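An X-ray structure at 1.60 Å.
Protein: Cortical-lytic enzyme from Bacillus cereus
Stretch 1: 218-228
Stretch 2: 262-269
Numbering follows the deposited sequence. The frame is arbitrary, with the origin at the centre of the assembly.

Stretch 1 (218-228) DFESVAPEDRE
Stretch 2 (262-269) KFFEAHDY

Two segments of one chain, mostly loop and turn where they meet, bury 542 Å² between them. Stretch 1 is extended through Glu-220 (phi/psi -126/163), kinks at Ser-221 (55/38), extends again through Val-222 and Ala-223, then enters a 3-10 segment at 224-226 and a helix at Arg-227. Stretch 2 has helical torsions at 263-266, formed by overlapping type I turns, Lys-262 to Glu-265 and Phe-264 to His-267; the second is closed by His-267 N to Phe-264 O at 3.0 Å. The stretches come closest in CA terms at Arg-227 and Ala-266, 4.0 Å apart.

At Phe-219 the backbone makes the contact: His-267 NE2 donates to Phe-219 O at 2.8 Å and 163°, with the oxygen near the imidazole plane. The His-267 CA-to-CB bond points away, yet chi1 -79° (m) and chi2 -167° bring the ring back. Ser-221, chi1 m, places OG 3.8 Å from Phe-263 CE1, oblique to a poorly ordered ring.

The Val-222 CA-to-CB bond points toward stretch 2, and its t rotamer sets CG1 3.6 Å from Ala-266 CB, an apolar contact. Its backbone is bridged by water: water 1 lies 2.8 Å from Val-222 O and accepts from Ala-266 N at 2.9 Å, while water 2 donates to Phe-263 O at 3.1 Å and accepts weakly from Val-222 N at 3.2 Å.

Ala-223 O receives Asp-226 N at 2.9 Å, closing the 3-10 turn. The CA-to-CB bond of Pro-224 lies sideways to stretch 2; its ring is C-gamma exo, with Pro-224 CG 3.3 Å from Lys-262 O and Pro-224 CB 3.7 Å from Glu-265 OE1.

Arg-227 is extended through chi1 and chi2 (both t), then turns at chi3 56° (p). Arg-227 CD passes 3.1 Å from Glu-265 O, and Arg-227 NH1 forms a salt bridge with Asp-268 OD2 at 3.1 Å; the hydrogen-bond angle is 142°. Asp-268, chi1 t, also caps a following helix.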

# COMPACT_ATOMS: atom_id res chain seq x y z
N ASP A 218 -6.45 12.71 -9.06
CA ASP A 218 -7.32 11.60 -8.76
C ASP A 218 -8.72 11.98 -9.23
O ASP A 218 -9.55 12.41 -8.43
CB ASP A 218 -7.30 11.26 -7.28
CG ASP A 218 -8.20 10.08 -6.95
OD1 ASP A 218 -8.57 9.34 -7.89
OD2 ASP A 218 -8.50 9.87 -5.76
N PHE A 219 -8.93 11.87 -10.53
CA PHE A 219 -10.25 12.10 -11.14
C PHE A 219 -10.91 10.73 -11.36
O PHE A 219 -10.37 9.87 -12.08
CB PHE A 219 -10.13 12.84 -12.49
CG PHE A 219 -9.79 14.32 -12.37
CD1 PHE A 219 -9.76 14.97 -11.15
CD2 PHE A 219 -9.53 15.06 -13.52
CE1 PHE A 219 -9.47 16.33 -11.08
CE2 PHE A 219 -9.24 16.41 -13.44
CZ PHE A 219 -9.22 17.04 -12.22
N GLU A 220 -12.03 10.50 -10.69
CA GLU A 220 -12.78 9.26 -10.83
C GLU A 220 -14.24 9.55 -11.18
O GLU A 220 -14.70 10.68 -11.03
CB GLU A 220 -12.69 8.43 -9.54
CG GLU A 220 -11.26 8.05 -9.22
CD GLU A 220 -11.14 7.23 -7.96
OE1 GLU A 220 -11.97 6.33 -7.75
OE2 GLU A 220 -10.21 7.52 -7.17
N SER A 221 -14.95 8.54 -11.67
CA SER A 221 -16.31 8.70 -12.19
C SER A 221 -16.36 9.76 -13.27
O SER A 221 -17.31 10.55 -13.35
CB SER A 221 -17.30 9.05 -11.07
OG SER A 221 -17.33 8.04 -10.09
N VAL A 222 -15.32 9.79 -14.08
CA VAL A 222 -15.27 10.67 -15.24
C VAL A 222 -16.15 10.07 -16.34
O VAL A 222 -16.10 8.88 -16.59
CB VAL A 222 -13.83 10.86 -15.72
CG1 VAL A 222 -13.74 11.69 -17.00
CG2 VAL A 222 -12.98 11.47 -14.61
N ALA A 223 -16.96 10.90 -17.00
CA ALA A 223 -17.80 10.43 -18.10
C ALA A 223 -16.96 9.80 -19.22
O ALA A 223 -15.90 10.32 -19.56
CB ALA A 223 -18.62 11.57 -18.65
N PRO A 224 -17.44 8.70 -19.83
CA PRO A 224 -16.71 8.08 -20.95
C PRO A 224 -16.46 9.05 -22.11
O PRO A 224 -15.45 8.93 -22.81
CB PRO A 224 -17.65 6.96 -21.42
CG PRO A 224 -18.63 6.77 -20.36
CD PRO A 224 -18.69 7.99 -19.51
N GLU A 225 -17.37 10.00 -22.30
CA GLU A 225 -17.24 10.95 -23.40
C GLU A 225 -16.07 11.92 -23.18
O GLU A 225 -15.68 12.63 -24.09
CB GLU A 225 -18.54 11.73 -23.58
CG GLU A 225 -19.73 10.87 -24.04
CD GLU A 225 -20.48 10.18 -22.90
OE1 GLU A 225 -20.17 10.39 -21.71
OE2 GLU A 225 -21.41 9.40 -23.22
N ASP A 226 -15.54 11.95 -21.96
CA ASP A 226 -14.44 12.84 -21.61
C ASP A 226 -13.08 12.14 -21.60
O ASP A 226 -12.10 12.73 -21.14
CB ASP A 226 -14.71 13.47 -20.24
CG ASP A 226 -15.78 14.54 -20.29
OD1 ASP A 226 -15.95 15.13 -21.38
OD2 ASP A 226 -16.42 14.80 -19.25
N ARG A 227 -13.01 10.91 -22.09
CA ARG A 227 -11.74 10.16 -22.12
C ARG A 227 -10.64 10.98 -22.79
O ARG A 227 -9.59 11.26 -22.18
CB ARG A 227 -11.92 8.83 -22.86
CG ARG A 227 -10.65 7.98 -22.94
CD ARG A 227 -10.89 6.67 -23.69
NE ARG A 227 -11.42 6.92 -25.02
CZ ARG A 227 -10.68 7.29 -26.06
NH1 ARG A 227 -9.38 7.45 -25.94
NH2 ARG A 227 -11.28 7.52 -27.23
N GLU A 228 -10.87 11.41 -24.02
CA GLU A 228 -9.83 12.13 -24.74
C GLU A 228 -9.64 13.56 -24.20
O GLU A 228 -8.52 14.06 -24.23
CB GLU A 228 -10.14 12.16 -26.24
CG GLU A 228 -9.12 12.91 -27.06
CD GLU A 228 -7.69 12.39 -26.87
OE1 GLU A 228 -7.50 11.18 -26.61
OE2 GLU A 228 -6.77 13.23 -26.96
N LYS A 262 -18.43 0.86 -19.30
CA LYS A 262 -18.37 2.24 -19.76
C LYS A 262 -17.79 3.14 -18.68
O LYS A 262 -17.13 4.14 -18.96
CB LYS A 262 -19.75 2.73 -20.18
N PHE A 263 -18.03 2.76 -17.43
CA PHE A 263 -17.46 3.42 -16.26
C PHE A 263 -15.93 3.59 -16.34
O PHE A 263 -15.39 4.59 -15.87
CB PHE A 263 -17.84 2.60 -15.03
CG PHE A 263 -17.29 3.12 -13.74
CD1 PHE A 263 -17.92 4.16 -13.07
CD2 PHE A 263 -16.15 2.56 -13.18
CE1 PHE A 263 -17.42 4.64 -11.87
CE2 PHE A 263 -15.64 3.03 -11.99
CZ PHE A 263 -16.27 4.07 -11.33
N PHE A 264 -15.25 2.63 -16.98
CA PHE A 264 -13.79 2.52 -17.01
C PHE A 264 -13.09 3.35 -18.07
O PHE A 264 -11.88 3.61 -17.96
CB PHE A 264 -13.34 1.09 -17.30
CG PHE A 264 -13.64 0.09 -16.22
CD1 PHE A 264 -12.76 -0.09 -15.16
CD2 PHE A 264 -14.74 -0.73 -16.32
CE1 PHE A 264 -13.02 -1.04 -14.19
CE2 PHE A 264 -15.00 -1.68 -15.36
CZ PHE A 264 -14.14 -1.83 -14.30
N GLU A 265 -13.80 3.67 -19.14
CA GLU A 265 -13.18 4.15 -20.37
C GLU A 265 -12.33 5.37 -20.17
O GLU A 265 -11.29 5.50 -20.80
CB GLU A 265 -14.24 4.47 -21.43
CG GLU A 265 -15.11 3.31 -21.85
CD GLU A 265 -16.05 3.67 -22.99
OE1 GLU A 265 -15.80 4.68 -23.67
OE2 GLU A 265 -17.04 2.93 -23.21
N ALA A 266 -12.74 6.26 -19.27
CA ALA A 266 -12.04 7.53 -19.12
C ALA A 266 -10.65 7.38 -18.53
O ALA A 266 -9.88 8.33 -18.56
CB ALA A 266 -12.86 8.46 -18.25
N HIS A 267 -10.32 6.20 -17.99
CA HIS A 267 -8.96 5.95 -17.52
C HIS A 267 -8.18 5.21 -18.60
O HIS A 267 -8.14 3.97 -18.64
CB HIS A 267 -8.95 5.18 -16.19
CG HIS A 267 -9.23 6.04 -15.01
ND1 HIS A 267 -9.02 5.62 -13.70
CD2 HIS A 267 -9.68 7.31 -14.90
CE1 HIS A 267 -9.34 6.57 -12.87
NE2 HIS A 267 -9.76 7.63 -13.57
N ASP A 268 -7.55 5.99 -19.46
CA ASP A 268 -6.88 5.49 -20.65
C ASP A 268 -5.44 5.15 -20.31
O ASP A 268 -4.57 6.02 -20.28
CB ASP A 268 -6.97 6.56 -21.75
CG ASP A 268 -6.53 6.08 -23.13
OD1 ASP A 268 -5.69 5.16 -23.24
OD2 ASP A 268 -7.05 6.65 -24.13
N TYR A 269 -5.19 3.87 -20.03
CA TYR A 269 -3.88 3.43 -19.58
C TYR A 269 -2.77 3.84 -20.56
O TYR A 269 -1.77 4.45 -20.16
CB TYR A 269 -3.86 1.90 -19.40
CG TYR A 269 -4.25 1.36 -18.02
CD1 TYR A 269 -5.41 1.78 -17.37
CD2 TYR A 269 -3.48 0.39 -17.40
CE1 TYR A 269 -5.76 1.27 -16.12
CE2 TYR A 269 -3.82 -0.13 -16.17
CZ TYR A 269 -4.95 0.30 -15.54
OH TYR A 269 -5.28 -0.24 -14.31
O HOH W 1 -15.38 6.60 -18.12
O HOH W 2 -13.90 6.97 -14.64